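Local coordinates for protein 3-dehydroshikimate dehydratase (Bacillus anthracis, PDB 3DX5) that converts 3-dehydroshikimate to 3,4-dihydroxybenzoate with the aid of a manganese ion, supplying the catechol unit of the siderophore petrobactin, at residues T103-K108 with N146-T151; D172-W177 with D206-F211; K200-A205 with T224-L229. All blocks are in the same frame, centred on the assembly; numbering follows the deposited sequence.

Contact 1 of 3, residues T103-K108 with N146-T151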
loop_
_atom_site.group_PDB
_atom_site.type_symbol
_atom_site.label_atom_id
_atom_site.label_comp_id
_atom_site.label_asym_id
_atom_site.label_seq_id
_atom_site.Cartn_x
_atom_site.Cartn_y
_atom_site.Cartn_z
ATOM N N THR A 103 15.136 9.492 1.106
ATOM C CA THR A 103 14.077 10.310 0.523
ATOM C C THR A 103 14.302 10.462 -0.971
ATOM O O THR A 103 15.312 9.981 -1.503
ATOM C CB THR A 103 13.908 11.683 1.245
ATOM O OG1 THR A 103 12.698 12.305 0.796
ATOM C CG2 THR A 103 15.083 12.652 0.955
ATOM N N PHE A 104 13.332 11.062 -1.647
ATOM C CA PHE A 104 13.387 11.295 -3.096
ATOM C C PHE A 104 13.551 12.776 -3.339
ATOM O O PHE A 104 13.065 13.586 -2.544
ATOM C CB PHE A 104 12.112 10.779 -3.778
ATOM C CG PHE A 104 11.989 9.279 -3.719
ATOM C CD1 PHE A 104 12.769 8.471 -4.543
ATOM C CD2 PHE A 104 11.135 8.672 -2.806
ATOM C CE1 PHE A 104 12.693 7.092 -4.471
ATOM C CE2 PHE A 104 11.038 7.278 -2.748
ATOM C CZ PHE A 104 11.816 6.501 -3.564
ATOM N N ALA A 105 14.223 13.148 -4.418
ATOM C CA ALA A 105 14.466 14.554 -4.696
ATOM C C ALA A 105 13.453 15.033 -5.722
ATOM O O ALA A 105 13.721 15.045 -6.923
ATOM C CB ALA A 105 15.887 14.763 -5.204
ATOM N N GLY A 106 12.286 15.418 -5.240
ATOM C CA GLY A 106 11.241 15.943 -6.107
ATOM C C GLY A 106 10.339 14.874 -6.684
ATOM O O GLY A 106 10.579 13.688 -6.498
ATOM N N GLN A 107 9.310 15.317 -7.398
ATOM C CA GLN A 107 8.248 14.440 -7.883
ATOM C C GLN A 107 8.072 14.584 -9.407
ATOM O O GLN A 107 7.032 14.216 -9.948
ATOM C CB GLN A 107 6.906 14.807 -7.213
ATOM C CG GLN A 107 6.816 14.658 -5.684
ATOM C CD GLN A 107 5.503 15.255 -5.124
ATOM O OE1 GLN A 107 5.196 16.442 -5.314
ATOM N NE2 GLN A 107 4.732 14.426 -4.448
ATOM N N LYS A 108 9.057 15.162 -10.088
ATOM C CA LYS A 108 9.079 15.169 -11.564
ATOM C C LYS A 108 10.517 15.132 -12.013
ATOM O O LYS A 108 11.436 15.432 -11.222
ATOM C CB LYS A 108 8.360 16.392 -12.139
ATOM C CG LYS A 108 9.064 17.712 -11.815
ATOM C CD LYS A 108 8.193 18.903 -12.233
ATOM C CE LYS A 108 8.856 20.202 -11.840
ATOM N NZ LYS A 108 8.178 21.366 -12.503
ATOM N N ASN A 146 11.753 10.343 -12.929
ATOM C CA ASN A 146 10.739 11.329 -12.493
ATOM C C ASN A 146 11.098 12.047 -11.195
ATOM O O ASN A 146 10.226 12.415 -10.416
ATOM C CB ASN A 146 9.320 10.674 -12.465
ATOM C CG ASN A 146 8.973 10.029 -13.817
ATOM O OD1 ASN A 146 8.733 8.817 -13.922
ATOM N ND2 ASN A 146 9.055 10.821 -14.864
ATOM N N THR A 147 12.401 12.203 -10.953
ATOM C CA THR A 147 12.920 13.004 -9.839
ATOM C C THR A 147 14.152 13.763 -10.341
ATOM O O THR A 147 14.556 13.583 -11.498
ATOM C CB THR A 147 13.320 12.157 -8.607
ATOM O OG1 THR A 147 14.560 11.500 -8.861
ATOM C CG2 THR A 147 12.221 11.124 -8.214
ATOM N N LEU A 148 14.762 14.581 -9.489
ATOM C CA LEU A 148 16.009 15.274 -9.865
ATOM C C LEU A 148 17.190 14.321 -10.053
ATOM O O LEU A 148 18.194 14.663 -10.717
ATOM C CB LEU A 148 16.358 16.367 -8.852
ATOM C CG LEU A 148 15.452 17.636 -8.921
ATOM C CD1 LEU A 148 15.526 18.404 -7.603
ATOM C CD2 LEU A 148 15.817 18.573 -10.100
ATOM N N THR A 149 17.070 13.112 -9.505
ATOM C CA THR A 149 18.144 12.108 -9.647
ATOM C C THR A 149 17.846 11.097 -10.764
ATOM O O THR A 149 18.253 9.930 -10.696
ATOM C CB THR A 149 18.369 11.344 -8.344
ATOM O OG1 THR A 149 17.167 10.644 -7.999
ATOM C CG2 THR A 149 18.724 12.301 -7.203
ATOM N N ASP A 150 17.131 11.533 -11.790
ATOM C CA ASP A 150 16.760 10.624 -12.859
ATOM C C ASP A 150 17.866 10.423 -13.893
ATOM O O ASP A 150 17.684 9.624 -14.804
ATOM C CB ASP A 150 15.464 11.076 -13.556
ATOM C CG ASP A 150 15.563 12.439 -14.197
ATOM O OD1 ASP A 150 16.574 13.153 -14.028
ATOM O OD2 ASP A 150 14.582 12.835 -14.860
ATOM N N THR A 151 18.967 11.173 -13.817
ATOM C CA THR A 151 20.101 10.878 -14.682
ATOM C C THR A 151 21.364 10.967 -13.832
ATOM O O THR A 151 21.370 11.639 -12.790
ATOM C CB THR A 151 20.269 11.861 -15.899
ATOM O OG1 THR A 151 20.794 13.105 -15.430
ATOM C CG2 THR A 151 18.948 12.098 -16.699
HETATM O O HOH W 1 14.986 10.899 -6.081
#

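Contact 2 of 3, residues D172-W177 with D206-F211. With MN (manganese (II) ion), chain B; DHB (3,4-dihydroxybenzoic acid), chain D.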
loop_
_atom_site.group_PDB
_atom_site.type_symbol
_atom_site.label_atom_id
_atom_site.label_comp_id
_atom_site.label_asym_id
_atom_site.label_seq_id
_atom_site.Cartn_x
_atom_site.Cartn_y
_atom_site.Cartn_z
ATOM N N ASP A 172 20.234 2.956 -6.694
ATOM C CA ASP A 172 19.269 1.929 -7.138
ATOM C C ASP A 172 19.672 1.613 -8.588
ATOM O O ASP A 172 19.383 2.373 -9.515
ATOM C CB ASP A 172 17.849 2.495 -6.995
ATOM C CG ASP A 172 16.751 1.479 -7.313
ATOM O OD1 ASP A 172 16.887 0.674 -8.258
ATOM O OD2 ASP A 172 15.718 1.523 -6.621
ATOM N N PHE A 173 20.408 0.513 -8.762
ATOM C CA PHE A 173 21.012 0.171 -10.043
ATOM C C PHE A 173 20.038 -0.024 -11.202
ATOM O O PHE A 173 20.341 0.391 -12.325
ATOM C CB PHE A 173 21.902 -1.075 -9.893
ATOM C CG PHE A 173 23.184 -0.797 -9.172
ATOM C CD1 PHE A 173 24.228 -0.126 -9.817
ATOM C CD2 PHE A 173 23.329 -1.162 -7.831
ATOM C CE1 PHE A 173 25.430 0.129 -9.144
ATOM C CE2 PHE A 173 24.517 -0.917 -7.163
ATOM C CZ PHE A 173 25.569 -0.277 -7.806
ATOM N N LEU A 174 18.907 -0.658 -10.950
ATOM C CA LEU A 174 17.861 -0.751 -11.962
ATOM C C LEU A 174 17.516 0.634 -12.550
ATOM O O LEU A 174 17.488 0.814 -13.768
ATOM C CB LEU A 174 16.584 -1.403 -11.364
ATOM C CG LEU A 174 15.396 -1.709 -12.315
ATOM C CD1 LEU A 174 14.631 -0.399 -12.656
ATOM C CD2 LEU A 174 15.877 -2.441 -13.552
ATOM N N HIS A 175 17.235 1.609 -11.687
ATOM C CA HIS A 175 16.858 2.915 -12.169
ATOM C C HIS A 175 17.982 3.643 -12.853
ATOM O O HIS A 175 17.745 4.424 -13.765
ATOM C CB HIS A 175 16.223 3.758 -11.058
ATOM C CG HIS A 175 14.911 3.194 -10.606
ATOM N ND1 HIS A 175 13.898 2.897 -11.498
ATOM C CD2 HIS A 175 14.473 2.802 -9.387
ATOM C CE1 HIS A 175 12.872 2.386 -10.834
ATOM N NE2 HIS A 175 13.193 2.318 -9.553
ATOM N N ILE A 176 19.197 3.386 -12.411
ATOM C CA ILE A 176 20.366 3.961 -13.036
ATOM C C ILE A 176 20.485 3.414 -14.470
ATOM O O ILE A 176 20.644 4.181 -15.419
ATOM C CB ILE A 176 21.618 3.668 -12.137
ATOM C CG1 ILE A 176 21.868 4.875 -11.250
ATOM C CG2 ILE A 176 22.848 3.304 -12.948
ATOM C CD1 ILE A 176 22.166 6.182 -12.018
ATOM N N TRP A 177 20.347 2.100 -14.615
ATOM C CA TRP A 177 20.367 1.438 -15.917
ATOM C C TRP A 177 19.253 1.977 -16.852
ATOM O O TRP A 177 19.482 2.257 -18.029
ATOM C CB TRP A 177 20.215 -0.061 -15.706
ATOM C CG TRP A 177 20.174 -0.796 -16.992
ATOM C CD1 TRP A 177 21.251 -1.219 -17.728
ATOM C CD2 TRP A 177 19.010 -1.194 -17.711
ATOM N NE1 TRP A 177 20.820 -1.855 -18.868
ATOM C CE2 TRP A 177 19.450 -1.859 -18.883
ATOM C CE3 TRP A 177 17.633 -1.073 -17.477
ATOM C CZ2 TRP A 177 18.561 -2.393 -19.818
ATOM C CZ3 TRP A 177 16.748 -1.600 -18.418
ATOM C CH2 TRP A 177 17.219 -2.246 -19.568
ATOM N N ASP A 206 10.775 -3.191 -21.767
ATOM C CA ASP A 206 9.335 -3.096 -22.042
ATOM C C ASP A 206 8.481 -3.024 -20.761
ATOM O O ASP A 206 7.402 -2.499 -20.792
ATOM C CB ASP A 206 8.875 -4.308 -22.853
ATOM C CG ASP A 206 9.477 -4.352 -24.268
ATOM O OD1 ASP A 206 10.304 -3.485 -24.658
ATOM O OD2 ASP A 206 9.104 -5.283 -25.004
ATOM N N TYR A 207 8.983 -3.558 -19.653
ATOM C CA TYR A 207 8.216 -3.663 -18.436
ATOM C C TYR A 207 8.620 -2.656 -17.365
ATOM O O TYR A 207 8.151 -2.768 -16.221
ATOM C CB TYR A 207 8.279 -5.098 -17.879
ATOM C CG TYR A 207 7.697 -6.104 -18.843
ATOM C CD1 TYR A 207 6.333 -6.095 -19.143
ATOM C CD2 TYR A 207 8.513 -7.033 -19.493
ATOM C CE1 TYR A 207 5.784 -7.001 -20.080
ATOM C CE2 TYR A 207 7.972 -7.945 -20.426
ATOM C CZ TYR A 207 6.609 -7.911 -20.707
ATOM O OH TYR A 207 6.063 -8.809 -21.598
ATOM N N LEU A 208 9.477 -1.688 -17.709
ATOM C CA LEU A 208 9.963 -0.739 -16.685
ATOM C C LEU A 208 8.887 0.058 -15.958
ATOM O O LEU A 208 9.096 0.441 -14.821
ATOM C CB LEU A 208 11.041 0.212 -17.242
ATOM C CG LEU A 208 12.426 -0.427 -17.381
ATOM C CD1 LEU A 208 13.274 0.430 -18.329
ATOM C CD2 LEU A 208 13.126 -0.599 -16.047
ATOM N N HIS A 209 7.747 0.290 -16.614
ATOM C CA HIS A 209 6.648 1.054 -16.043
ATOM C C HIS A 209 6.036 0.324 -14.816
ATOM O O HIS A 209 5.314 0.944 -14.052
ATOM C CB HIS A 209 5.554 1.276 -17.112
ATOM C CG HIS A 209 5.111 -0.004 -17.759
ATOM N ND1 HIS A 209 4.069 -0.765 -17.272
ATOM C CD2 HIS A 209 5.627 -0.706 -18.801
ATOM C CE1 HIS A 209 3.932 -1.860 -18.008
ATOM N NE2 HIS A 209 4.868 -1.849 -18.939
ATOM N N VAL A 210 6.312 -0.970 -14.611
ATOM C CA VAL A 210 5.747 -1.661 -13.420
ATOM C C VAL A 210 6.351 -1.108 -12.128
ATOM O O VAL A 210 5.754 -1.246 -11.059
ATOM C CB VAL A 210 5.863 -3.216 -13.450
ATOM C CG1 VAL A 210 5.101 -3.791 -14.647
ATOM C CG2 VAL A 210 7.381 -3.681 -13.384
ATOM N N PHE A 211 7.504 -0.437 -12.240
ATOM C CA PHE A 211 8.079 0.246 -11.090
ATOM C C PHE A 211 7.556 1.642 -10.802
ATOM O O PHE A 211 8.002 2.276 -9.848
ATOM C CB PHE A 211 9.599 0.269 -11.153
ATOM C CG PHE A 211 10.197 -1.097 -11.153
ATOM C CD1 PHE A 211 9.859 -2.030 -10.152
ATOM C CD2 PHE A 211 11.062 -1.478 -12.161
ATOM C CE1 PHE A 211 10.417 -3.318 -10.155
ATOM C CE2 PHE A 211 11.632 -2.764 -12.162
ATOM C CZ PHE A 211 11.307 -3.678 -11.166
HETATM MN MN MN B . 14.464 1.629 -4.893
HETATM C C1 DHB D . 9.824 2.909 -4.221
HETATM C C2 DHB D . 11.145 2.594 -4.521
HETATM C C3 DHB D . 11.500 2.184 -5.810
HETATM O O3 DHB D . 12.779 1.861 -6.184
HETATM C C4 DHB D . 10.455 2.126 -6.836
HETATM O O4 DHB D . 10.838 1.734 -8.071
HETATM C C5 DHB D . 9.142 2.473 -6.531
HETATM C C6 DHB D . 8.840 2.860 -5.213
HETATM C C DHB D . 9.472 3.330 -2.803
HETATM O O1 DHB D . 8.335 3.668 -2.457
HETATM O O2 DHB D . 10.417 3.317 -1.866
#

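Contact 3 of 3, residues K200-A205 with T224-L229. With DHB (3,4-dihydroxybenzoic acid), chain D.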
loop_
_atom_site.group_PDB
_atom_site.type_symbol
_atom_site.label_atom_id
_atom_site.label_comp_id
_atom_site.label_asym_id
_atom_site.label_seq_id
_atom_site.Cartn_x
_atom_site.Cartn_y
_atom_site.Cartn_z
ATOM N N LYS A 200 17.334 -4.566 -7.712
ATOM C CA LYS A 200 16.163 -5.265 -8.257
ATOM C C LYS A 200 16.400 -5.387 -9.758
ATOM O O LYS A 200 17.299 -4.731 -10.297
ATOM C CB LYS A 200 14.822 -4.553 -7.898
ATOM C CG LYS A 200 14.692 -3.066 -8.375
ATOM C CD LYS A 200 13.277 -2.531 -8.045
ATOM C CE LYS A 200 13.058 -1.084 -8.540
ATOM N NZ LYS A 200 13.963 -0.097 -7.850
ATOM N N ASN A 201 15.610 -6.201 -10.450
ATOM C CA ASN A 201 15.859 -6.424 -11.879
ATOM C C ASN A 201 14.548 -6.532 -12.628
ATOM O O ASN A 201 13.484 -6.699 -12.016
ATOM C CB ASN A 201 16.708 -7.693 -12.103
ATOM C CG ASN A 201 17.645 -7.556 -13.307
ATOM O OD1 ASN A 201 17.448 -6.675 -14.165
ATOM N ND2 ASN A 201 18.673 -8.412 -13.371
ATOM N N ILE A 202 14.609 -6.489 -13.951
ATOM C CA ILE A 202 13.392 -6.559 -14.752
ATOM C C ILE A 202 13.722 -7.464 -15.932
ATOM O O ILE A 202 14.903 -7.520 -16.347
ATOM C CB ILE A 202 12.952 -5.134 -15.201
ATOM C CG1 ILE A 202 11.536 -5.137 -15.735
ATOM C CG2 ILE A 202 13.896 -4.542 -16.287
ATOM C CD1 ILE A 202 10.479 -5.179 -14.641
ATOM N N SER A 203 12.737 -8.170 -16.492
ATOM C CA SER A 203 13.085 -9.086 -17.616
ATOM C C SER A 203 13.408 -8.332 -18.905
ATOM O O SER A 203 14.165 -8.821 -19.739
ATOM C CB SER A 203 11.980 -10.118 -17.888
ATOM O OG SER A 203 10.785 -9.429 -18.241
ATOM N N SER A 204 12.879 -7.126 -19.062
ATOM C CA SER A 204 13.036 -6.374 -20.319
ATOM C C SER A 204 12.669 -4.932 -20.037
ATOM O O SER A 204 11.797 -4.676 -19.180
ATOM C CB SER A 204 12.098 -6.976 -21.392
ATOM O OG SER A 204 11.678 -6.029 -22.357
ATOM N N ALA A 205 13.286 -4.000 -20.772
ATOM C CA ALA A 205 12.910 -2.564 -20.734
ATOM C C ALA A 205 11.421 -2.314 -21.000
ATOM O O ALA A 205 10.870 -1.343 -20.506
ATOM C CB ALA A 205 13.793 -1.707 -21.714
ATOM N N THR A 224 4.277 -8.055 -13.819
ATOM C CA THR A 224 4.912 -8.662 -15.006
ATOM C C THR A 224 6.292 -8.090 -15.251
ATOM O O THR A 224 6.485 -6.872 -15.173
ATOM C CB THR A 224 4.054 -8.440 -16.267
ATOM O OG1 THR A 224 2.813 -9.084 -16.061
ATOM C CG2 THR A 224 4.683 -9.040 -17.558
ATOM N N GLY A 225 7.259 -8.967 -15.501
ATOM C CA GLY A 225 8.628 -8.513 -15.816
ATOM C C GLY A 225 9.528 -8.395 -14.597
ATOM O O GLY A 225 10.732 -8.335 -14.746
HETATM N N MSE A 226 8.964 -8.347 -13.385
HETATM C CA MSE A 226 9.803 -8.332 -12.173
HETATM C C MSE A 226 10.449 -9.714 -11.970
HETATM O O MSE A 226 9.745 -10.700 -11.901
HETATM C CB MSE A 226 8.978 -7.946 -10.928
HETATM C CG MSE A 226 8.335 -6.535 -10.974
HETATM SE SE MSE A 226 7.527 -6.177 -9.264
HETATM C CE MSE A 226 6.559 -4.510 -9.704
ATOM N N VAL A 227 11.775 -9.780 -11.869
ATOM C CA VAL A 227 12.465 -11.077 -11.849
ATOM C C VAL A 227 13.630 -11.096 -10.863
ATOM O O VAL A 227 14.167 -10.044 -10.531
ATOM C CB VAL A 227 13.017 -11.500 -13.264
ATOM C CG1 VAL A 227 11.872 -11.823 -14.236
ATOM C CG2 VAL A 227 13.994 -10.435 -13.835
ATOM N N PRO A 228 14.046 -12.300 -10.406
ATOM C CA PRO A 228 15.237 -12.353 -9.524
ATOM C C PRO A 228 16.460 -11.696 -10.176
ATOM O O PRO A 228 16.525 -11.576 -11.425
ATOM C CB PRO A 228 15.471 -13.868 -9.339
ATOM C CG PRO A 228 14.044 -14.455 -9.381
ATOM C CD PRO A 228 13.356 -13.609 -10.486
ATOM N N LEU A 229 17.431 -11.307 -9.351
ATOM C CA LEU A 229 18.597 -10.552 -9.822
ATOM C C LEU A 229 19.349 -11.159 -11.001
ATOM O O LEU A 229 19.781 -10.421 -11.903
ATOM C CB LEU A 229 19.599 -10.321 -8.678
ATOM C CG LEU A 229 19.081 -9.510 -7.477
ATOM C CD1 LEU A 229 20.266 -9.260 -6.541
ATOM C CD2 LEU A 229 18.455 -8.180 -7.938
HETATM C C1 DHB D . 9.824 2.909 -4.221
HETATM C C2 DHB D . 11.145 2.594 -4.521
HETATM C C3 DHB D . 11.500 2.184 -5.810
HETATM O O3 DHB D . 12.779 1.861 -6.184
HETATM C C4 DHB D . 10.455 2.126 -6.836
HETATM O O4 DHB D . 10.838 1.734 -8.071
HETATM C C5 DHB D . 9.142 2.473 -6.531
HETATM C C6 DHB D . 8.840 2.860 -5.213
HETATM C C DHB D . 9.472 3.330 -2.803
HETATM O O1 DHB D . 8.335 3.668 -2.457
HETATM O O2 DHB D . 10.417 3.317 -1.866
HETATM O O HOH W 2 14.355 -8.146 -8.656
#

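Contact 1 of 3, residues T103-K108 with N146-T151
Ala-105 and Leu-148 bring two irregular loops together with their CA atoms 5.4 Å apart, and one backbone hydrogen bond joins them: Leu-148 N donates to Ala-105 O at 2.8 Å. That bond is nearly straight, 177° at the hydrogen, and its donor approaches almost along the C=O axis. The same carbonyl oxygen has carbon around it as well. Thr-147 CB comes to 3.4 Å from Ala-105 O, and the Leu-148 side chain passes close by. Beside the bond, the methyl of Ala-105 meets the first carbon of Leu-148, CB to CB 4.0 Å. One residue along, Thr-147 CG2 reaches Gly-106 O at 3.5 Å, so the threonine touches two successive carbonyls. The Thr-147 hydroxyl works on several fronts. With chi1 at 76°, OG1 sits between the backbone N and the carbonyl carbon, where it accepts from Thr-149 N at 3.1 Å and forms an ST turn; it is also hydrogen-bonded to His-144 O. A single water links the loops a second time: it accepts from Ala-105 N at 2.9 Å and donates to Thr-147 OG1. This water lies at the edge of the Phe-104 ring, in its plane. Further out, the first side-chain bond of Lys-108 points away from 146-151; its NZ forms a salt bridge with Glu-117 and is hydrogen-bonded to Asp-112 O. Residues 147-150 form a type I turn, and Thr-151 then caps the start of helix 152-162. These are the beta-alpha loops that follow the neighbouring parallel strands 100-103 and 138-142 at the active-site end of a TIM barrel. Phe-104, at the root of the first loop, lines the 3,4-dihydroxybenzoate pocket and lies close to His-144, the proposed proton acceptor.

Contact 2 of 3, residues D172-W177 with D206-F211
Leu-174 makes the tight part of this contact, its CD1 touching both Leu-208 and Phe-211 of the 3-10 segment. Leu-174 CD1 lies 3.7 Å from Leu-208 CD2, where the two leucine side chains run antiparallel to one another, and 3.8 Å from Phe-211 CD2. CG of Leu-174 is anti to the backbone N (chi1 -175°), and CG itself also touches Phe-211, at CE2. Beside this buried patch the His-175 ring brings CE1 to 3.9 Å from Phe-211 CB, the latter lying near the plane of the imidazole at its edge. The other end is looser and partly exposed: Trp-177 and Leu-208 cross at about a right angle and touch through Trp-177 CZ3 and Leu-208 CD1 alone, at 4.0 Å. No hydrogen bond joins the two segments directly; the polar link runs through the bound 3,4-dihydroxybenzoate. Its O4 shares a hydrogen bond of 2.8 Å with His-175 NE2 and has a weak one to Phe-211 O; NE2 also makes a weak bond to O3. The ND1 of His-175 is hydrogen-bonded to Glu-178. Asp-172, just ahead of the helix, binds manganese through OD2 at 2.1 Å, together with Glu-142, His-198 and Glu-253. Ligand O3 is on the same ion at 2.1 Å, so the metal probably polarises O3, and the placing of His-175, mainly on O4, is consistent with a role in orienting the catechol.

Contact 3 of 3, residues K200-A205 with T224-L229
Ile-202 and Ser-203 unusually bring an N-H and two carbons onto one atom, the carbonyl oxygen of Gly-225. Ser-203 N donates a hydrogen bond to Gly-225 O at 2.7 Å. Ile-202 CA makes a CA-H...O contact with it, and Ile-202 CD1 lies 3.2 Å from it. The N-H of Ser-203 arrives in the plane of the carbonyl, while the isoleucine end packs over the Gly-225 peptide. Gly-225 itself has a backbone conformation suited to glycine. Ile-202 and Met-226, present as selenomethionine, face each other as an antiparallel non-hydrogen-bonded pair and turn their side chains to the same face of the sheet. On the other face, Val-227 lays CG2 against the backbone, 3.6 Å from Ile-202 C. A water bridges the strands, accepting from Asn-201 N and donating to Val-227 O at 2.7 Å. The Asn-201 amide ties down the far end. Its ND2 donates to Leu-229 O at 2.7 Å, with the acceptor in the amide plane, and is hydrogen-bonded to Val-234 O too; OD1 accepts from Ile-202 N at 2.9 Å, the C=O...donor angle only 99° and the donor out of the carbonyl plane. Both ends of the amide are thus engaged, which would restrain its rotation. Leu-229 in turn rests CD2 on Lys-200 CA. The lysine side chain leaves its backbone pointing away from 224-229 and is extended as far as CE; a bend at chi4 (-64°) then places NZ for the ligand. Lys-200 NZ donates to O3 of 3,4-dihydroxybenzoate at 2.8 Å, while also forming a salt bridge with Asp-172 and a hydrogen bond with Glu-253. Two carboxylates that bind manganese therefore position the lysine nitrogen, whose hydrogen bond beside the metal would be expected to stabilise negative charge developing on O3.

How the contacts relate
All three contacts lie toward the active-site end of one TIM barrel. Contact 1 comes first along the chain, in loops after strands 100-103 and 138-142, and closes before contact 2 opens. Contacts 2 and 3 interleave: helix 173-178, the end of strand 194-202, the 3-10 segment 206-211, then strand 226-227. Their centres are about 8 Å apart and they touch directly, for instance where Tyr-207 and Val-210 meet Thr-224; contact 1 lies about 14 Å from contact 2 and 22 Å from contact 3, centre to centre. The barrel thus gathers residues widely spaced in sequence around one ligand, with contacts 2 and 3 meeting its catechol oxygens.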